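Local coordinates for xylulose kinase (PDB 2ITM) that phosphorylates D-xylulose to D-xylulose 5-phosphate with ATP, works as a homodimer, and belongs to the FGGY family of carbohydrate kinases, at the interface of chains A and B. Sequence-based numbering; all coordinates share one arbitrary frame. Chains: chain A/B, Xylulose kinase.

Contact 1: the interface of chains A and B. Residues chain A 300, 304, 347-349, 352; chain B 349-352, 361.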
ATOM      1  N   TRP A 300      -0.237  12.330 -10.523  1.00 49.75           N
ATOM      2  CA  TRP A 300       0.246  11.046 -10.047  1.00 52.79           C
ATOM      3  C   TRP A 300      -0.880  10.026 -10.068  1.00 47.90           C
ATOM      4  O   TRP A 300      -0.731   8.962 -10.653  1.00 53.33           O
ATOM      5  CB  TRP A 300       0.883  11.184  -8.662  1.00 60.01           C
ATOM      6  CG  TRP A 300       1.088   9.903  -7.939  1.00 63.86           C
ATOM      7  CD1 TRP A 300       2.172   9.094  -7.999  1.00 76.25           C
ATOM      8  CD2 TRP A 300       0.188   9.294  -7.022  1.00 52.67           C
ATOM      9  NE1 TRP A 300       2.003   8.008  -7.180  1.00 64.75           N
ATOM     10  CE2 TRP A 300       0.784   8.109  -6.572  1.00 83.82           C
ATOM     11  CE3 TRP A 300      -1.080   9.631  -6.530  1.00 71.89           C
ATOM     12  CZ2 TRP A 300       0.163   7.260  -5.669  1.00 89.17           C
ATOM     13  CZ3 TRP A 300      -1.693   8.786  -5.638  1.00 71.50           C
ATOM     14  CH2 TRP A 300      -1.077   7.623  -5.210  1.00 78.93           C
ATOM     15  N   LEU A 304      -0.124   6.655 -12.006  1.00 41.09           N
ATOM     16  CA  LEU A 304      -0.620   5.579 -11.166  1.00 49.16           C
ATOM     17  C   LEU A 304      -1.698   4.634 -11.671  1.00 59.59           C
ATOM     18  O   LEU A 304      -1.572   3.423 -11.546  1.00 61.81           O
ATOM     19  CB  LEU A 304      -1.261   6.150  -9.908  1.00 42.89           C
ATOM     20  CG  LEU A 304      -1.287   5.265  -8.668  1.00 43.59           C
ATOM     21  CD1 LEU A 304       0.069   4.723  -8.329  1.00 40.34           C
ATOM     22  CD2 LEU A 304      -1.834   6.040  -7.513  1.00 51.42           C
ATOM     23  N   GLY A 347       1.161   8.500   0.729  1.00 32.99           N
ATOM     24  CA  GLY A 347      -0.245   8.183   0.637  1.00 27.36           C
ATOM     25  C   GLY A 347      -0.579   6.781   1.086  1.00 20.48           C
ATOM     26  O   GLY A 347       0.237   5.873   1.007  1.00 25.72           O
ATOM     27  N   VAL A 348      -1.804   6.615   1.552  1.00 26.54           N
ATOM     28  CA  VAL A 348      -2.372   5.306   1.813  1.00 27.05           C
ATOM     29  C   VAL A 348      -3.664   5.097   1.036  1.00 26.12           C
ATOM     30  O   VAL A 348      -4.520   5.960   1.024  1.00 20.00           O
ATOM     31  CB  VAL A 348      -2.618   5.095   3.297  1.00 29.10           C
ATOM     32  CG1 VAL A 348      -3.001   3.681   3.565  1.00 25.05           C
ATOM     33  CG2 VAL A 348      -1.398   5.477   4.100  1.00 30.62           C
ATOM     34  N   PHE A 349      -3.781   3.949   0.378  1.00 27.49           N
ATOM     35  CA  PHE A 349      -5.068   3.437  -0.088  1.00 24.60           C
ATOM     36  C   PHE A 349      -5.653   2.436   0.901  1.00 22.07           C
ATOM     37  O   PHE A 349      -5.141   1.342   1.061  1.00 20.86           O
ATOM     38  CB  PHE A 349      -4.938   2.777  -1.461  1.00 29.46           C
ATOM     39  CG  PHE A 349      -5.071   3.708  -2.605  1.00 26.83           C
ATOM     40  CD1 PHE A 349      -4.101   3.782  -3.570  1.00 43.84           C
ATOM     41  CD2 PHE A 349      -6.190   4.488  -2.744  1.00 24.46           C
ATOM     42  CE1 PHE A 349      -4.239   4.634  -4.644  1.00 37.84           C
ATOM     43  CE2 PHE A 349      -6.326   5.337  -3.798  1.00 27.96           C
ATOM     44  CZ  PHE A 349      -5.352   5.413  -4.749  1.00 38.53           C
ATOM     45  N   LEU A 352      -9.654  -1.369   0.209  1.00 24.26           N
ATOM     46  CA  LEU A 352      -9.861  -1.881  -1.120  1.00 27.17           C
ATOM     47  C   LEU A 352     -10.504  -3.263  -1.122  1.00 37.48           C
ATOM     48  O   LEU A 352     -10.133  -4.115  -0.361  1.00 26.28           O
ATOM     49  CB  LEU A 352      -8.547  -1.934  -1.892  1.00 26.24           C
ATOM     50  CG  LEU A 352      -7.584  -0.740  -1.842  1.00 43.55           C
ATOM     51  CD1 LEU A 352      -6.173  -1.198  -1.920  1.00 30.80           C
ATOM     52  CD2 LEU A 352      -7.873   0.253  -2.938  1.00 31.90           C
TER
ATOM     53  N   PHE B 349      -2.604  -0.431   0.280  1.00 24.54           N
ATOM     54  CA  PHE B 349      -1.281   0.063  -0.083  1.00 27.83           C
ATOM     55  C   PHE B 349      -0.790   1.120   0.894  1.00 22.17           C
ATOM     56  O   PHE B 349      -1.477   2.091   1.156  1.00 24.80           O
ATOM     57  CB  PHE B 349      -1.297   0.684  -1.471  1.00 21.86           C
ATOM     58  CG  PHE B 349      -1.487  -0.284  -2.577  1.00 23.80           C
ATOM     59  CD1 PHE B 349      -2.676  -0.342  -3.247  1.00 26.72           C
ATOM     60  CD2 PHE B 349      -0.468  -1.111  -2.976  1.00 27.11           C
ATOM     61  CE1 PHE B 349      -2.846  -1.218  -4.281  1.00 32.25           C
ATOM     62  CE2 PHE B 349      -0.643  -1.981  -4.005  1.00 26.41           C
ATOM     63  CZ  PHE B 349      -1.827  -2.036  -4.654  1.00 28.42           C
ATOM     64  N   PHE B 350       0.412   0.927   1.412  1.00 29.68           N
ATOM     65  CA  PHE B 350       0.982   1.824   2.404  1.00 20.47           C
ATOM     66  C   PHE B 350       2.355   2.289   1.946  1.00 28.87           C
ATOM     67  O   PHE B 350       3.226   1.495   1.691  1.00 21.81           O
ATOM     68  CB  PHE B 350       1.058   1.126   3.738  1.00 25.07           C
ATOM     69  CG  PHE B 350       1.372   2.037   4.904  1.00 24.90           C
ATOM     70  CD1 PHE B 350       0.389   2.453   5.774  1.00 31.83           C
ATOM     71  CD2 PHE B 350       2.661   2.442   5.137  1.00 31.40           C
ATOM     72  CE1 PHE B 350       0.689   3.264   6.836  1.00 31.23           C
ATOM     73  CE2 PHE B 350       2.960   3.252   6.203  1.00 37.07           C
ATOM     74  CZ  PHE B 350       1.973   3.664   7.048  1.00 36.48           C
ATOM     75  N   GLY B 351       2.516   3.598   1.833  1.00 26.29           N
ATOM     76  CA  GLY B 351       3.794   4.197   1.513  1.00 27.51           C
ATOM     77  C   GLY B 351       3.889   4.678   0.084  1.00 25.27           C
ATOM     78  O   GLY B 351       4.949   4.702  -0.513  1.00 25.59           O
ATOM     79  N   LEU B 352       2.755   5.066  -0.461  1.00 25.67           N
ATOM     80  CA  LEU B 352       2.694   5.495  -1.833  1.00 30.47           C
ATOM     81  C   LEU B 352       3.317   6.870  -1.962  1.00 33.46           C
ATOM     82  O   LEU B 352       3.002   7.777  -1.209  1.00 29.52           O
ATOM     83  CB  LEU B 352       1.256   5.504  -2.324  1.00 37.07           C
ATOM     84  CG  LEU B 352       0.811   4.447  -3.330  1.00 40.89           C
ATOM     85  CD1 LEU B 352       1.894   3.512  -3.757  1.00 44.67           C
ATOM     86  CD2 LEU B 352      -0.376   3.715  -2.848  1.00 37.79           C
ATOM     87  N   LEU B 361       3.351  -0.661  -8.301  1.00 26.79           N
ATOM     88  CA  LEU B 361       2.201  -1.152  -7.595  1.00 35.75           C
ATOM     89  C   LEU B 361       2.116  -2.664  -7.725  1.00 34.08           C
ATOM     90  O   LEU B 361       1.744  -3.357  -6.795  1.00 32.46           O
ATOM     91  CB  LEU B 361       0.949  -0.483  -8.146  1.00 55.48           C
ATOM     92  CG  LEU B 361      -0.037   0.176  -7.188  1.00 47.10           C
ATOM     93  CD1 LEU B 361       0.594   1.271  -6.393  1.00 28.81           C
ATOM     94  CD2 LEU B 361      -1.207   0.687  -7.968  1.00 31.71           C
TER

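Contact 2: the interface of chains A and B. Residues chain A 352-354, 356-358, 361; chain B 300, 303-304.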
ATOM      1  N   LEU A 352      -9.654  -1.369   0.209  1.00 24.26           N
ATOM      2  CA  LEU A 352      -9.861  -1.881  -1.120  1.00 27.17           C
ATOM      3  C   LEU A 352     -10.504  -3.263  -1.122  1.00 37.48           C
ATOM      4  O   LEU A 352     -10.133  -4.115  -0.361  1.00 26.28           O
ATOM      5  CB  LEU A 352      -8.547  -1.934  -1.892  1.00 26.24           C
ATOM      6  CG  LEU A 352      -7.584  -0.740  -1.842  1.00 43.55           C
ATOM      7  CD1 LEU A 352      -6.173  -1.198  -1.920  1.00 30.80           C
ATOM      8  CD2 LEU A 352      -7.873   0.253  -2.938  1.00 31.90           C
ATOM      9  N   THR A 353     -11.478  -3.451  -2.010  1.00 38.28           N
ATOM     10  CA  THR A 353     -12.196  -4.712  -2.164  1.00 33.20           C
ATOM     11  C   THR A 353     -12.315  -5.119  -3.621  1.00 35.38           C
ATOM     12  O   THR A 353     -11.944  -4.377  -4.508  1.00 35.06           O
ATOM     13  CB  THR A 353     -13.600  -4.605  -1.586  1.00 37.62           C
ATOM     14  OG1 THR A 353     -14.385  -3.737  -2.402  1.00 35.77           O
ATOM     15  CG2 THR A 353     -13.585  -3.912  -0.260  1.00 40.80           C
ATOM     16  N   HIS A 354     -12.862  -6.307  -3.845  1.00 38.62           N
ATOM     17  CA  HIS A 354     -13.159  -6.816  -5.176  1.00 44.82           C
ATOM     18  C   HIS A 354     -13.879  -5.813  -6.071  1.00 43.68           C
ATOM     19  O   HIS A 354     -13.846  -5.937  -7.296  1.00 44.91           O
ATOM     20  CB  HIS A 354     -13.972  -8.104  -5.076  1.00 49.78           C
ATOM     21  CG  HIS A 354     -15.380  -7.898  -4.603  1.00 68.45           C
ATOM     22  ND1 HIS A 354     -15.692  -7.636  -3.288  1.00 57.21           N
ATOM     23  CD2 HIS A 354     -16.557  -7.908  -5.270  1.00 69.66           C
ATOM     24  CE1 HIS A 354     -16.997  -7.500  -3.163  1.00 61.14           C
ATOM     25  NE2 HIS A 354     -17.546  -7.662  -4.351  1.00 60.53           N
ATOM     26  N   HIS A 356     -13.387  -2.756  -6.617  1.00 36.00           N
ATOM     27  CA  HIS A 356     -12.638  -1.558  -6.934  1.00 37.63           C
ATOM     28  C   HIS A 356     -11.767  -1.757  -8.174  1.00 30.75           C
ATOM     29  O   HIS A 356     -10.984  -2.683  -8.246  1.00 45.54           O
ATOM     30  CB  HIS A 356     -11.773  -1.116  -5.755  1.00 44.29           C
ATOM     31  CG  HIS A 356     -12.551  -0.760  -4.529  1.00 30.95           C
ATOM     32  ND1 HIS A 356     -13.660   0.053  -4.564  1.00 32.35           N
ATOM     33  CD2 HIS A 356     -12.375  -1.100  -3.234  1.00 16.18           C
ATOM     34  CE1 HIS A 356     -14.137   0.192  -3.343  1.00 31.38           C
ATOM     35  NE2 HIS A 356     -13.372  -0.496  -2.518  1.00 40.59           N
ATOM     36  N   GLY A 357     -11.915  -0.859  -9.132  1.00 41.07           N
ATOM     37  CA  GLY A 357     -10.926  -0.662 -10.189  1.00 38.75           C
ATOM     38  C   GLY A 357     -10.460   0.774 -10.292  1.00 47.65           C
ATOM     39  O   GLY A 357     -10.708   1.572  -9.407  1.00 40.21           O
ATOM     40  N   PRO A 358      -9.796   1.095 -11.396  1.00 46.46           N
ATOM     41  CA  PRO A 358      -9.105   2.371 -11.558  1.00 33.98           C
ATOM     42  C   PRO A 358     -10.023   3.580 -11.472  1.00 34.20           C
ATOM     43  O   PRO A 358      -9.596   4.626 -11.036  1.00 28.02           O
ATOM     44  CB  PRO A 358      -8.523   2.262 -12.954  1.00 37.14           C
ATOM     45  CG  PRO A 358      -8.366   0.836 -13.169  1.00 30.14           C
ATOM     46  CD  PRO A 358      -9.514   0.181 -12.510  1.00 35.05           C
ATOM     47  N   LEU A 361     -10.499   4.055  -7.773  1.00 30.08           N
ATOM     48  CA  LEU A 361      -9.233   4.546  -7.273  1.00 22.78           C
ATOM     49  C   LEU A 361      -9.079   6.023  -7.568  1.00 38.05           C
ATOM     50  O   LEU A 361      -8.656   6.793  -6.728  1.00 30.19           O
ATOM     51  CB  LEU A 361      -8.089   3.757  -7.885  1.00 28.17           C
ATOM     52  CG  LEU A 361      -7.537   2.695  -6.950  1.00 30.40           C
ATOM     53  CD1 LEU A 361      -8.631   2.098  -6.135  1.00 42.98           C
ATOM     54  CD2 LEU A 361      -6.739   1.628  -7.676  1.00 48.59           C
TER
ATOM     55  N   TRP B 300      -7.311 -10.420  -8.418  1.00 43.74           N
ATOM     56  CA  TRP B 300      -7.950  -9.206  -7.953  1.00 44.32           C
ATOM     57  C   TRP B 300      -7.047  -8.007  -8.158  1.00 43.56           C
ATOM     58  O   TRP B 300      -7.472  -6.966  -8.628  1.00 32.16           O
ATOM     59  CB  TRP B 300      -8.323  -9.338  -6.491  1.00 37.59           C
ATOM     60  CG  TRP B 300      -8.822  -8.084  -5.893  1.00 63.23           C
ATOM     61  CD1 TRP B 300      -9.723  -7.218  -6.427  1.00 64.23           C
ATOM     62  CD2 TRP B 300      -8.451  -7.547  -4.630  1.00 35.86           C
ATOM     63  NE1 TRP B 300      -9.936  -6.172  -5.566  1.00 64.95           N
ATOM     64  CE2 TRP B 300      -9.168  -6.358  -4.452  1.00 59.09           C
ATOM     65  CE3 TRP B 300      -7.589  -7.963  -3.620  1.00 55.24           C
ATOM     66  CZ2 TRP B 300      -9.040  -5.583  -3.321  1.00 53.66           C
ATOM     67  CZ3 TRP B 300      -7.466  -7.196  -2.503  1.00 63.21           C
ATOM     68  CH2 TRP B 300      -8.187  -6.019  -2.357  1.00 56.66           C
ATOM     69  N   LYS B 303      -7.118  -6.657 -11.689  1.00 38.47           N
ATOM     70  CA  LYS B 303      -8.241  -5.777 -11.935  1.00 61.81           C
ATOM     71  C   LYS B 303      -8.092  -4.424 -11.224  1.00 59.90           C
ATOM     72  O   LYS B 303      -8.284  -3.377 -11.819  1.00 46.75           O
ATOM     73  CB  LYS B 303      -9.535  -6.461 -11.513  1.00 70.21           C
ATOM     74  CG  LYS B 303     -10.250  -7.203 -12.628  1.00 99.49           C
ATOM     75  CD  LYS B 303      -9.292  -7.735 -13.683  1.00106.05           C
ATOM     76  CE  LYS B 303      -9.647  -7.217 -15.083  1.00101.58           C
ATOM     77  NZ  LYS B 303     -10.989  -6.596 -15.186  1.00 67.01           N
ATOM     78  N   LEU B 304      -7.752  -4.477  -9.942  1.00 54.88           N
ATOM     79  CA  LEU B 304      -7.503  -3.290  -9.147  1.00 42.20           C
ATOM     80  C   LEU B 304      -6.547  -2.337  -9.825  1.00 43.24           C
ATOM     81  O   LEU B 304      -6.819  -1.152  -9.899  1.00 36.54           O
ATOM     82  CB  LEU B 304      -6.952  -3.671  -7.782  1.00 48.83           C
ATOM     83  CG  LEU B 304      -7.166  -2.665  -6.662  1.00 51.60           C
ATOM     84  CD1 LEU B 304      -8.532  -2.078  -6.765  1.00 43.33           C
ATOM     85  CD2 LEU B 304      -6.988  -3.328  -5.324  1.00 49.27           C
TER

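Contact 1: the interface of chains A and B
A:Phe349 and B:Phe349, equivalent residues of the two subunits, face each other across the two-fold axis and exchange backbone hydrogen bonds, A:Phe349 N giving to B:Phe349 O at 3.1 Å and B:Phe349 N returning the bond. A second reciprocal pair joins A:Gly347 and B:Leu352; the A:Gly347 N to B:Leu352 O bond is 2.8 Å long. The arrangement is a worked example of dimerisation by antiparallel strand pairing. Packing is tighter on the face that carries the two Phe349 rings. CD1 of A:Phe349 lies 3.8 Å from the methyl CD2 of B:Leu352, and the symmetry-related meeting places A:Leu352 CD1 against the ring atom CD1 of B:Phe349. Each ring is steadied from its own subunit: B:Leu361 CG sits 3.7 Å above the B:Phe349 plane, toward its rim, while A:Leu304 CD2 lies at the edge of A:Phe349. These two leucines also meet each other, CD1 to CD1 at 4.0 Å, their side chains crossing at about a right angle. The benzo edge of A:Trp300 reaches B:Leu352 CG, but this indole is poorly ordered. The opposite face is looser. There A:Val348, with CG1 anti to the backbone N (chi1 -171°), lays that methyl 3.3 Å from the carbonyl B:Phe349 O and presents CG2 to B:Phe350 CD1 at 3.9 Å, hiding little of the B:Phe350 surface. The site lies in the C-terminal FGGY domain, where strand 345-353 of chain A continues into chain B as one sheet, flanked by helices 294-304 and 358-381.

Contact 2: the interface of chains A and B
B:Leu304 pushes its two methyls into chain A: CD2 lies 4.0 Å from A:Leu352 CB, whereas CD1 turns to A:His356 and packs 3.5 Å from its CB, although the exact fit of this methyl is doubtful. The torsion that sets CG anti to the backbone N (chi1 -156°) sends this fork outward from helix 294-305. In the same subunit, B:Leu304 CD2 also rests 3.5 Å above one face of the B:Trp300 indole, toward the rim, thereby backing the ring. The other side of that ring meets the backbone at A:Thr353, whose CA comes within 3.5 Å of CZ2, and the five-membered part continues to A:His354, where CD1 lies 3.7 Å from CA. Further out, the indole N-H, NE1, gives a weak hydrogen bond to A:Thr353 O at 2.9 Å; it is bent to 133° at the hydrogen, the oxygen lying off the ring plane on the side away from B:Leu304. An alanine in place of B:Trp300 would probably cost that carbonyl its indole mate and open a gap beside B:Leu304, whose methyls could then turn more freely. At the rim, the helix 294-305 carbonyls meet carbon groups: B:Leu304 O faces A:Leu361 CD2 at 3.6 Å, and B:Lys303 O approaches A:Pro358 CD. The site docks one subunit's helix end against its partner's strand end and following loop, buttressing the homodimer.

Contact 1 and contact 2 have centres about 12 Å apart and share A:Leu352, which ties the strand junction to the helix docking beside it. Because the dimer is two-fold symmetric, each has a twin with the chains exchanged, and residues 300, 304 and 361 recur in both contacts from opposite subunits. They are neighbouring parts of one two-fold symmetric interface, built here from strand 345-353 and the helices beginning at 294 and 358. Their centres lie about 29 and 39 Å from A:Asp233, the proposed proton acceptor, which suggests a role in assembly; any effect on that active site would probably be indirect.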